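Local coordinates for protein LbaCas13a H328A (C2c2) (Lachnospiraceae bacterium NK4A179, PDB 5WLH) that binds a CRISPR guide RNA, held here as its pre-crRNA, and probably uses it to recognise and cleave complementary RNA, at residues Trp933-Arg938 and Thr944-Ser949; Ser927-Val932 and Asp959-Asp964; Thr24-Val27 and Ser32-Gly35. All coordinates share one frame; numbering follows the deposited sequence.

Contact 1. Residues Trp933-Arg938 and Thr944-Ser949; sequences WDIYRR and TEINHS. With nucleotides of chain B.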
loop_
_atom_site.group_PDB
_atom_site.type_symbol
_atom_site.label_atom_id
_atom_site.label_comp_id
_atom_site.label_asym_id
_atom_site.label_seq_id
_atom_site.Cartn_x
_atom_site.Cartn_y
_atom_site.Cartn_z
ATOM N N TRP A 933 16.263 -7.612 6.645
ATOM C CA TRP A 933 17.499 -7.249 7.335
ATOM C C TRP A 933 17.209 -6.350 8.530
ATOM O O TRP A 933 17.767 -6.539 9.618
ATOM C CB TRP A 933 18.443 -6.563 6.342
ATOM C CG TRP A 933 19.657 -5.855 6.934
ATOM C CD1 TRP A 933 20.908 -6.394 7.147
ATOM C CD2 TRP A 933 19.738 -4.487 7.339
ATOM N NE1 TRP A 933 21.753 -5.437 7.670
ATOM C CE2 TRP A 933 21.057 -4.264 7.812
ATOM C CE3 TRP A 933 18.826 -3.428 7.366
ATOM C CZ2 TRP A 933 21.478 -3.025 8.286
ATOM C CZ3 TRP A 933 19.242 -2.202 7.848
ATOM C CH2 TRP A 933 20.565 -2.008 8.301
ATOM N N ASP A 934 16.317 -5.377 8.347
ATOM C CA ASP A 934 16.053 -4.411 9.405
ATOM C C ASP A 934 15.361 -5.067 10.595
ATOM O O ASP A 934 15.625 -4.714 11.752
ATOM C CB ASP A 934 15.210 -3.265 8.844
ATOM C CG ASP A 934 15.094 -2.113 9.813
ATOM O OD1 ASP A 934 16.130 -1.464 10.079
ATOM O OD2 ASP A 934 13.978 -1.856 10.309
ATOM N N ILE A 935 14.473 -6.023 10.329
ATOM C CA ILE A 935 13.803 -6.741 11.412
ATOM C C ILE A 935 14.812 -7.530 12.230
ATOM O O ILE A 935 14.791 -7.506 13.466
ATOM C CB ILE A 935 12.721 -7.676 10.861
ATOM C CG1 ILE A 935 11.629 -6.879 10.128
ATOM C CG2 ILE A 935 12.115 -8.482 12.029
ATOM C CD1 ILE A 935 10.856 -7.736 9.124
ATOM N N TYR A 936 15.670 -8.290 11.548
ATOM C CA TYR A 936 16.655 -9.072 12.276
ATOM C C TYR A 936 17.603 -8.157 13.035
ATOM O O TYR A 936 18.024 -8.473 14.153
ATOM C CB TYR A 936 17.407 -9.969 11.307
ATOM C CG TYR A 936 16.613 -11.212 10.959
ATOM C CD1 TYR A 936 16.204 -12.100 11.949
ATOM C CD2 TYR A 936 16.247 -11.481 9.652
ATOM C CE1 TYR A 936 15.467 -13.228 11.637
ATOM C CE2 TYR A 936 15.512 -12.617 9.330
ATOM C CZ TYR A 936 15.127 -13.476 10.322
ATOM O OH TYR A 936 14.401 -14.599 10.009
ATOM N N ARG A 937 17.950 -7.020 12.432
ATOM C CA ARG A 937 18.799 -6.044 13.105
ATOM C C ARG A 937 18.172 -5.594 14.417
ATOM O O ARG A 937 18.838 -5.549 15.460
ATOM C CB ARG A 937 19.021 -4.846 12.182
ATOM C CG ARG A 937 19.879 -3.742 12.758
ATOM C CD ARG A 937 19.899 -2.547 11.787
ATOM N NE ARG A 937 18.614 -1.854 11.701
ATOM C CZ ARG A 937 18.123 -1.039 12.631
ATOM N NH1 ARG A 937 18.805 -0.802 13.749
ATOM N NH2 ARG A 937 16.936 -0.470 12.454
ATOM N N ARG A 938 16.882 -5.247 14.380
ATOM C CA ARG A 938 16.211 -4.747 15.571
ATOM C C ARG A 938 15.920 -5.865 16.562
ATOM O O ARG A 938 16.051 -5.666 17.774
ATOM C CB ARG A 938 14.935 -3.992 15.172
ATOM C CG ARG A 938 15.237 -2.636 14.506
ATOM C CD ARG A 938 13.959 -1.862 14.157
ATOM N NE ARG A 938 13.352 -2.368 12.919
ATOM C CZ ARG A 938 12.278 -3.151 12.884
ATOM N NH1 ARG A 938 11.697 -3.528 14.011
ATOM N NH2 ARG A 938 11.786 -3.567 11.720
ATOM N N THR A 944 16.068 -10.222 21.175
ATOM C CA THR A 944 14.853 -10.994 20.993
ATOM C C THR A 944 15.185 -12.218 20.157
ATOM O O THR A 944 15.648 -12.078 19.019
ATOM C CB THR A 944 13.769 -10.149 20.317
ATOM O OG1 THR A 944 13.558 -8.957 21.085
ATOM C CG2 THR A 944 12.455 -10.920 20.236
ATOM N N GLU A 945 14.999 -13.404 20.741
ATOM C CA GLU A 945 15.109 -14.646 19.991
ATOM C C GLU A 945 14.177 -14.603 18.805
ATOM O O GLU A 945 13.009 -14.231 18.937
ATOM C CB GLU A 945 14.726 -15.859 20.845
ATOM C CG GLU A 945 15.553 -16.089 22.094
ATOM C CD GLU A 945 14.834 -15.612 23.350
ATOM O OE1 GLU A 945 14.607 -16.456 24.251
ATOM O OE2 GLU A 945 14.461 -14.419 23.434
ATOM N N ILE A 946 14.668 -15.044 17.658
ATOM C CA ILE A 946 13.866 -14.983 16.452
ATOM C C ILE A 946 14.175 -16.197 15.589
ATOM O O ILE A 946 15.339 -16.466 15.263
ATOM C CB ILE A 946 14.088 -13.660 15.693
ATOM C CG1 ILE A 946 12.980 -13.426 14.678
ATOM C CG2 ILE A 946 15.485 -13.552 15.086
ATOM C CD1 ILE A 946 12.828 -11.976 14.326
ATOM N N ASN A 947 13.144 -16.966 15.277
ATOM C CA ASN A 947 13.301 -18.084 14.368
ATOM C C ASN A 947 13.544 -17.543 12.968
ATOM O O ASN A 947 12.778 -16.709 12.470
ATOM C CB ASN A 947 12.063 -18.978 14.410
ATOM C CG ASN A 947 12.134 -20.120 13.414
ATOM O OD1 ASN A 947 11.348 -20.180 12.466
ATOM N ND2 ASN A 947 13.075 -21.036 13.624
ATOM N N HIS A 948 14.625 -17.999 12.343
ATOM C CA HIS A 948 14.994 -17.555 11.003
ATOM C C HIS A 948 14.299 -18.365 9.913
ATOM O O HIS A 948 14.924 -18.766 8.926
ATOM C CB HIS A 948 16.510 -17.603 10.852
ATOM C CG HIS A 948 17.237 -16.711 11.813
ATOM N ND1 HIS A 948 17.592 -15.413 11.506
ATOM C CD2 HIS A 948 17.671 -16.927 13.078
ATOM C CE1 HIS A 948 18.214 -14.871 12.539
ATOM N NE2 HIS A 948 18.275 -15.769 13.506
ATOM N N SER A 949 12.993 -18.609 10.075
ATOM C CA SER A 949 12.210 -19.244 9.016
ATOM C C SER A 949 12.258 -18.432 7.732
ATOM O O SER A 949 12.164 -18.989 6.632
ATOM C CB SER A 949 10.757 -19.419 9.463
ATOM O OG SER A 949 10.042 -18.190 9.397
ATOM P P A B 25 6.031 1.122 13.419
ATOM O OP1 A B 25 7.202 0.671 14.226
ATOM O OP2 A B 25 5.574 2.527 13.507
ATOM O "O5'" A B 25 6.363 0.795 11.904
ATOM C "C5'" A B 25 5.384 0.928 10.881
ATOM C "C4'" A B 25 5.425 -0.249 9.945
ATOM O "O4'" A B 25 6.610 -0.175 9.104
ATOM C "C3'" A B 25 5.468 -1.621 10.624
ATOM O "O3'" A B 25 4.683 -2.529 9.861
ATOM C "C2'" A B 25 6.923 -2.036 10.476
ATOM O "O2'" A B 25 7.132 -3.434 10.492
ATOM C "C1'" A B 25 7.255 -1.435 9.119
ATOM N N9 A B 25 8.684 -1.290 8.878
ATOM C C8 A B 25 9.670 -1.053 9.806
ATOM N N7 A B 25 10.876 -1.040 9.289
ATOM C C5 A B 25 10.655 -1.294 7.943
ATOM C C6 A B 25 11.530 -1.406 6.857
ATOM N N6 A B 25 12.851 -1.269 6.985
ATOM N N1 A B 25 11.005 -1.681 5.645
ATOM C C2 A B 25 9.680 -1.821 5.521
ATOM N N3 A B 25 8.758 -1.738 6.481
ATOM C C4 A B 25 9.317 -1.467 7.673
#
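Tyr936 reaches from the helix to the loop and meets His948 and Ile946 with the same ring atom. Its CE1 lies 3.1 Å from His948 ND1, a tight approach for two ring atoms. The planes differ by only 18°, but the rings have slid past one another, with centroids 4.5 Å apart and little overlap. Ile946 comes in at the edge of the tyrosine: its CG2 lies in the ring plane, 3.5 Å from Tyr936 CE1. The other branch of the isoleucine brings Ile946 CD1 to within 4.2 Å of Ile935 CG2. Tyr936 itself has CG anti to its carbonyl carbon (chi1 -80°), which sends the ring across to the loop and brings OH close to the turn at His948, an inverse gamma turn. The hydroxyl is hydrogen-bonded to Ile950 O, just beyond that turn.

On the same stretch of helix, Asp934 holds two arginines. Arg937 takes OD1 side-on through both NE and NH2, the latter at 2.7 Å, and the two nitrogens come from one face of the carboxylate. OD2 receives Arg938 NE at 2.7 Å, a fairly straight bond (160°) that arrives from above the carboxylate plane. The bend at chi3 of Arg938 leaves NH2 3.6 Å from N7 of A25 of chain B, and the charge network lies beside the A25 base.

Helix 486-517 packs on the contact, with Leu491 touching both Tyr936 and Ile946 and Glu490 forming a second salt bridge to Arg938. Helix 805-813 meets Trp933 and Arg937, and strand 22-28 touches Arg938 through Lys23.

Contact 2. Residues Ser927-Val932 and Asp959-Asp964; sequences SYKQYV and DITDVD. With nucleotides of chain B.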
loop_
_atom_site.group_PDB
_atom_site.type_symbol
_atom_site.label_atom_id
_atom_site.label_comp_id
_atom_site.label_asym_id
_atom_site.label_seq_id
_atom_site.Cartn_x
_atom_site.Cartn_y
_atom_site.Cartn_z
ATOM N N SER A 927 13.115 -3.981 -1.497
ATOM C CA SER A 927 12.412 -3.562 -0.292
ATOM C C SER A 927 12.220 -4.742 0.647
ATOM O O SER A 927 12.368 -4.609 1.868
ATOM C CB SER A 927 11.064 -2.930 -0.664
ATOM O OG SER A 927 11.263 -1.690 -1.330
ATOM N N TYR A 928 11.902 -5.911 0.087
ATOM C CA TYR A 928 11.814 -7.122 0.896
ATOM C C TYR A 928 13.130 -7.399 1.616
ATOM O O TYR A 928 13.155 -7.660 2.827
ATOM C CB TYR A 928 11.430 -8.302 -0.003
ATOM C CG TYR A 928 11.556 -9.632 0.695
ATOM C CD1 TYR A 928 10.543 -10.079 1.534
ATOM C CD2 TYR A 928 12.670 -10.434 0.523
ATOM C CE1 TYR A 928 10.649 -11.258 2.196
ATOM C CE2 TYR A 928 12.783 -11.652 1.183
ATOM C CZ TYR A 928 11.749 -12.057 2.007
ATOM O OH TYR A 928 11.794 -13.245 2.684
ATOM N N LYS A 929 14.240 -7.379 0.874
ATOM C CA LYS A 929 15.513 -7.762 1.476
ATOM C C LYS A 929 15.895 -6.803 2.600
ATOM O O LYS A 929 16.352 -7.231 3.667
ATOM C CB LYS A 929 16.599 -7.800 0.409
ATOM C CG LYS A 929 17.950 -8.305 0.936
ATOM C CD LYS A 929 18.991 -8.328 -0.180
ATOM C CE LYS A 929 20.308 -8.929 0.324
ATOM N NZ LYS A 929 21.205 -9.336 -0.791
ATOM N N GLN A 930 15.681 -5.508 2.384
ATOM C CA GLN A 930 16.025 -4.515 3.393
ATOM C C GLN A 930 15.142 -4.647 4.617
ATOM O O GLN A 930 15.613 -4.469 5.741
ATOM C CB GLN A 930 15.897 -3.106 2.820
ATOM C CG GLN A 930 16.673 -2.063 3.627
ATOM C CD GLN A 930 15.916 -1.525 4.811
ATOM O OE1 GLN A 930 14.679 -1.567 4.846
ATOM N NE2 GLN A 930 16.654 -0.957 5.785
ATOM N N TYR A 931 13.843 -4.902 4.410
ATOM C CA TYR A 931 12.921 -5.054 5.533
ATOM C C TYR A 931 13.327 -6.242 6.399
ATOM O O TYR A 931 13.445 -6.130 7.623
ATOM C CB TYR A 931 11.498 -5.210 4.979
ATOM C CG TYR A 931 10.332 -5.138 5.942
ATOM C CD1 TYR A 931 10.477 -4.724 7.267
ATOM C CD2 TYR A 931 9.059 -5.481 5.499
ATOM C CE1 TYR A 931 9.375 -4.676 8.125
ATOM C CE2 TYR A 931 7.979 -5.427 6.329
ATOM C CZ TYR A 931 8.131 -5.038 7.636
ATOM O OH TYR A 931 7.009 -5.018 8.433
ATOM N N VAL A 932 13.607 -7.377 5.770
ATOM C CA VAL A 932 14.009 -8.548 6.541
ATOM C C VAL A 932 15.296 -8.254 7.303
ATOM O O VAL A 932 15.427 -8.597 8.481
ATOM C CB VAL A 932 14.151 -9.765 5.608
ATOM C CG1 VAL A 932 14.820 -10.930 6.330
ATOM C CG2 VAL A 932 12.768 -10.183 5.044
ATOM N N ASP A 959 18.969 -17.920 -3.767
ATOM C CA ASP A 959 19.675 -16.740 -3.289
ATOM C C ASP A 959 19.008 -15.486 -3.834
ATOM O O ASP A 959 18.778 -15.382 -5.042
ATOM C CB ASP A 959 21.136 -16.746 -3.743
ATOM C CG ASP A 959 21.993 -17.739 -2.986
ATOM O OD1 ASP A 959 21.478 -18.420 -2.073
ATOM O OD2 ASP A 959 23.198 -17.822 -3.322
ATOM N N ILE A 960 18.718 -14.529 -2.945
ATOM C CA ILE A 960 18.128 -13.272 -3.396
ATOM C C ILE A 960 19.039 -12.572 -4.395
ATOM O O ILE A 960 18.562 -11.935 -5.343
ATOM C CB ILE A 960 17.807 -12.368 -2.197
ATOM C CG1 ILE A 960 16.619 -12.942 -1.422
ATOM C CG2 ILE A 960 17.498 -10.918 -2.675
ATOM C CD1 ILE A 960 16.474 -12.382 -0.020
ATOM N N THR A 961 20.364 -12.679 -4.205
ATOM C CA THR A 961 21.301 -12.070 -5.153
ATOM C C THR A 961 21.132 -12.649 -6.555
ATOM O O THR A 961 21.276 -11.933 -7.547
ATOM C CB THR A 961 22.745 -12.238 -4.661
ATOM O OG1 THR A 961 22.879 -11.631 -3.368
ATOM C CG2 THR A 961 23.739 -11.566 -5.617
ATOM N N ASP A 962 20.818 -13.948 -6.662
ATOM C CA ASP A 962 20.552 -14.530 -7.973
ATOM C C ASP A 962 19.224 -14.051 -8.531
ATOM O O ASP A 962 19.121 -13.755 -9.726
ATOM C CB ASP A 962 20.552 -16.054 -7.907
ATOM C CG ASP A 962 21.937 -16.624 -7.696
ATOM O OD1 ASP A 962 22.931 -15.885 -7.908
ATOM O OD2 ASP A 962 22.021 -17.802 -7.318
ATOM N N VAL A 963 18.190 -14.005 -7.689
ATOM C CA VAL A 963 16.896 -13.509 -8.141
ATOM C C VAL A 963 17.045 -12.097 -8.651
ATOM O O VAL A 963 16.507 -11.734 -9.703
ATOM C CB VAL A 963 15.859 -13.574 -7.012
ATOM C CG1 VAL A 963 14.516 -13.043 -7.530
ATOM C CG2 VAL A 963 15.712 -15.011 -6.547
ATOM N N ASP A 964 17.762 -11.276 -7.879
ATOM C CA ASP A 964 18.036 -9.902 -8.257
ATOM C C ASP A 964 18.666 -9.828 -9.637
ATOM O O ASP A 964 18.182 -9.103 -10.512
ATOM C CB ASP A 964 18.925 -9.254 -7.201
ATOM C CG ASP A 964 19.024 -7.750 -7.366
ATOM O OD1 ASP A 964 19.688 -7.299 -8.328
ATOM O OD2 ASP A 964 18.418 -7.009 -6.553
ATOM P P A B 25 6.031 1.122 13.419
ATOM O OP1 A B 25 7.202 0.671 14.226
ATOM O OP2 A B 25 5.574 2.527 13.507
ATOM O "O5'" A B 25 6.363 0.795 11.904
ATOM C "C5'" A B 25 5.384 0.928 10.881
ATOM C "C4'" A B 25 5.425 -0.249 9.945
ATOM O "O4'" A B 25 6.610 -0.175 9.104
ATOM C "C3'" A B 25 5.468 -1.621 10.624
ATOM O "O3'" A B 25 4.683 -2.529 9.861
ATOM C "C2'" A B 25 6.923 -2.036 10.476
ATOM O "O2'" A B 25 7.132 -3.434 10.492
ATOM C "C1'" A B 25 7.255 -1.435 9.119
ATOM N N9 A B 25 8.684 -1.290 8.878
ATOM C C8 A B 25 9.670 -1.053 9.806
ATOM N N7 A B 25 10.876 -1.040 9.289
ATOM C C5 A B 25 10.655 -1.294 7.943
ATOM C C6 A B 25 11.530 -1.406 6.857
ATOM N N6 A B 25 12.851 -1.269 6.985
ATOM N N1 A B 25 11.005 -1.681 5.645
ATOM C C2 A B 25 9.680 -1.821 5.521
ATOM N N3 A B 25 8.758 -1.738 6.481
ATOM C C4 A B 25 9.317 -1.467 7.673
#
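Ile960 puts one branch against each of two neighbouring side chains on the facing helix. Ile960 CD1 meets the Tyr928 ring at its edge, in plane, 4.0 Å from Tyr928 CE2, and the two side chains cross at about a right angle. A face of the same tyrosine is covered by Val932 CG2 from the next turn. The other branch, Ile960 CG2, lies 3.9 Å from CD of Lys929, whose fully extended chain carries NZ over toward Thr961. There NZ and the threonine OG1 do not bond to each other but share a partner, the carboxylate of Glu670.

Gln930 and Tyr931 leave the helix in another direction, toward A25 of chain B. The adenine lies over a face of the Tyr931 ring, with N3 3.3 Å above its centre, and Tyr931 OH donates to the ribose O2' at 2.6 Å. Gln930, bent at chi2, accepts from the adenine N6 through OE1 at 2.8 Å, almost straight at 174°.

The axes of the two short segments approach to 11.9 Å at 159°: a widely spaced antiparallel helix pair bridged by side chains, in which one helix also lines a guide-RNA base site.

Contact 3. Residues Thr24-Val27 and Ser32-Gly35; sequences TAVV and SQEG. With nucleotides of chain B.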
loop_
_atom_site.group_PDB
_atom_site.type_symbol
_atom_site.label_atom_id
_atom_site.label_comp_id
_atom_site.label_asym_id
_atom_site.label_seq_id
_atom_site.Cartn_x
_atom_site.Cartn_y
_atom_site.Cartn_z
ATOM N N THR A 24 8.803 0.664 19.908
ATOM C CA THR A 24 8.196 -0.346 20.754
ATOM C C THR A 24 8.220 -1.679 20.029
ATOM O O THR A 24 8.269 -1.734 18.798
ATOM C CB THR A 24 6.754 -0.000 21.139
ATOM O OG1 THR A 24 5.893 -0.220 20.013
ATOM C CG2 THR A 24 6.652 1.451 21.563
ATOM N N ALA A 25 8.228 -2.747 20.810
ATOM C CA ALA A 25 8.055 -4.081 20.276
ATOM C C ALA A 25 7.286 -4.863 21.311
ATOM O O ALA A 25 7.148 -4.438 22.458
ATOM C CB ALA A 25 9.399 -4.758 19.956
ATOM N N VAL A 26 6.791 -6.022 20.901
ATOM C CA VAL A 26 6.231 -6.991 21.826
ATOM C C VAL A 26 7.139 -8.210 21.808
ATOM O O VAL A 26 7.408 -8.774 20.744
ATOM C CB VAL A 26 4.793 -7.376 21.461
ATOM C CG1 VAL A 26 4.327 -8.505 22.355
ATOM C CG2 VAL A 26 3.860 -6.178 21.628
ATOM N N VAL A 27 7.625 -8.612 22.969
ATOM C CA VAL A 27 8.455 -9.810 23.034
ATOM C C VAL A 27 7.710 -10.870 23.824
ATOM O O VAL A 27 6.877 -10.569 24.686
ATOM C CB VAL A 27 9.846 -9.530 23.635
ATOM C CG1 VAL A 27 10.598 -8.516 22.768
ATOM C CG2 VAL A 27 9.728 -9.058 25.069
ATOM N N SER A 32 4.573 -15.703 28.204
ATOM C CA SER A 32 4.168 -14.409 28.717
ATOM C C SER A 32 4.815 -13.344 27.846
ATOM O O SER A 32 5.902 -13.545 27.297
ATOM C CB SER A 32 4.586 -14.217 30.170
ATOM O OG SER A 32 5.990 -14.315 30.286
ATOM N N GLN A 33 4.150 -12.209 27.718
ATOM C CA GLN A 33 4.620 -11.213 26.779
ATOM C C GLN A 33 4.882 -9.893 27.488
ATOM O O GLN A 33 4.459 -9.660 28.627
ATOM C CB GLN A 33 3.619 -11.051 25.634
ATOM C CG GLN A 33 3.594 -12.251 24.705
ATOM C CD GLN A 33 2.572 -13.292 25.124
ATOM O OE1 GLN A 33 1.475 -12.957 25.562
ATOM N NE2 GLN A 33 2.940 -14.556 25.018
ATOM N N GLU A 34 5.614 -9.030 26.801
ATOM C CA GLU A 34 5.906 -7.717 27.345
ATOM C C GLU A 34 6.050 -6.737 26.196
ATOM O O GLU A 34 6.731 -7.032 25.206
ATOM C CB GLU A 34 7.186 -7.755 28.186
ATOM C CG GLU A 34 7.647 -6.404 28.706
ATOM C CD GLU A 34 8.935 -6.514 29.492
ATOM O OE1 GLU A 34 9.360 -7.660 29.757
ATOM O OE2 GLU A 34 9.535 -5.465 29.829
ATOM N N GLY A 35 5.404 -5.580 26.323
ATOM C CA GLY A 35 5.718 -4.471 25.442
ATOM C C GLY A 35 6.985 -3.798 25.934
ATOM O O GLY A 35 7.099 -3.456 27.115
ATOM P P G B 23 3.085 7.108 21.449
ATOM O OP1 G B 23 4.514 7.510 21.294
ATOM O OP2 G B 23 2.039 7.855 20.725
ATOM O "O5'" G B 23 2.882 5.585 21.052
ATOM C "C5'" G B 23 3.722 4.594 21.619
ATOM C "C4'" G B 23 3.321 3.227 21.145
ATOM O "O4'" G B 23 1.930 2.975 21.440
ATOM C "C3'" G B 23 3.415 3.000 19.656
ATOM O "O3'" G B 23 4.748 2.786 19.228
ATOM C "C2'" G B 23 2.505 1.802 19.451
ATOM O "O2'" G B 23 3.163 0.611 19.875
ATOM C "C1'" G B 23 1.389 2.107 20.454
ATOM N N9 G B 23 0.232 2.779 19.833
ATOM C C8 G B 23 -0.078 4.120 19.860
ATOM N N7 G B 23 -1.204 4.386 19.230
ATOM C C5 G B 23 -1.666 3.135 18.795
ATOM C C6 G B 23 -2.828 2.776 18.064
ATOM O O6 G B 23 -3.719 3.537 17.661
ATOM N N1 G B 23 -2.905 1.395 17.835
ATOM C C2 G B 23 -1.951 0.484 18.243
ATOM N N2 G B 23 -2.136 -0.817 17.958
ATOM N N3 G B 23 -0.867 0.817 18.928
ATOM C C4 G B 23 -0.787 2.144 19.150
ATOM P P A B 26 3.163 -2.775 10.267
ATOM O OP1 A B 26 2.445 -3.144 9.021
ATOM O OP2 A B 26 2.732 -1.657 11.134
ATOM O "O5'" A B 26 3.241 -4.066 11.185
ATOM C "C5'" A B 26 3.437 -5.371 10.647
ATOM C "C4'" A B 26 2.859 -6.394 11.591
ATOM O "O4'" A B 26 3.668 -6.419 12.800
ATOM C "C3'" A B 26 1.440 -6.078 12.045
ATOM O "O3'" A B 26 0.766 -7.294 12.348
ATOM C "C2'" A B 26 1.680 -5.291 13.328
ATOM O "O2'" A B 26 0.589 -5.229 14.221
ATOM C "C1'" A B 26 2.890 -6.023 13.915
ATOM N N9 A B 26 3.711 -5.126 14.722
ATOM C C8 A B 26 4.743 -4.339 14.277
ATOM N N7 A B 26 5.260 -3.589 15.232
ATOM C C5 A B 26 4.520 -3.920 16.347
ATOM C C6 A B 26 4.604 -3.468 17.677
ATOM N N6 A B 26 5.504 -2.545 18.051
ATOM N N1 A B 26 3.720 -3.961 18.558
ATOM C C2 A B 26 2.826 -4.880 18.149
ATOM N N3 A B 26 2.664 -5.381 16.924
ATOM C C4 A B 26 3.559 -4.859 16.063
#
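Val27 and Glu34 are joined by both of their backbone groups, as an antiparallel hydrogen-bonded pair. Val27 N gives to Glu34 O at 2.9 Å and nearly straight (169°), and Glu34 N returns the bond to Val27 O, also at 2.9 Å. The next pair, Val26 with Gly35, is non-hydrogen-bonded; here the strands meet through CA-H...O contacts, Gly35 CA lying 3.3 Å from Ala25 O.

Further along the first strand the polar contacts pass to the guide RNA. Thr24 OG1 is hydrogen-bonded to O2' of G23 of chain B at 2.9 Å, and N6 of A26 of chain B gives it a weaker bond at 3.1 Å. With chi1 at 75°, OG1 lies between the backbone N and the carbonyl carbon, and the methyl CG2 turns onto the G23 sugar. A valine here would probably leave the G23 ribose hydroxyl without this partner and A26 N6 without this weak side-chain acceptor.

Val26 CG2 lies 3.8 Å from N1 of the A26 base, while CG1 leans toward Gln33 CB on the partner strand. From the sheet face they share, Val27 CG2 comes 4.2 Å from Glu34 CB.

These residues belong to the two-stranded hairpin of strands 22-28 and 33-39. The start of helix 486-517 abuts it, Phe487 touching Ala25 and Ser486 bonding to Val26 N, and Arg48 pairs with Glu34.

In the fold
Contacts 1 and 2 share helix 915-941 on adjoining turns, their centres about 15 Å apart; contact 3 holds a separate hairpin near the start of the chain and touches contact 1 where Thr944 OG1 meets Val27 CG1. All three are partly buried, contact 2 lying nearest the chain centre and contact 3 farthest out. Contacts 1 and 2, one helix against loop, the other helix against helix, have no hydrogen bond between their segments, whereas contact 3 is built on backbone bonds. The RNA is met differently: contact 2 grips the A25 base and sugar, contact 1 sets a charge network beside that base, and contact 3 takes up the nearby nucleotides G23 and A26 through one strand.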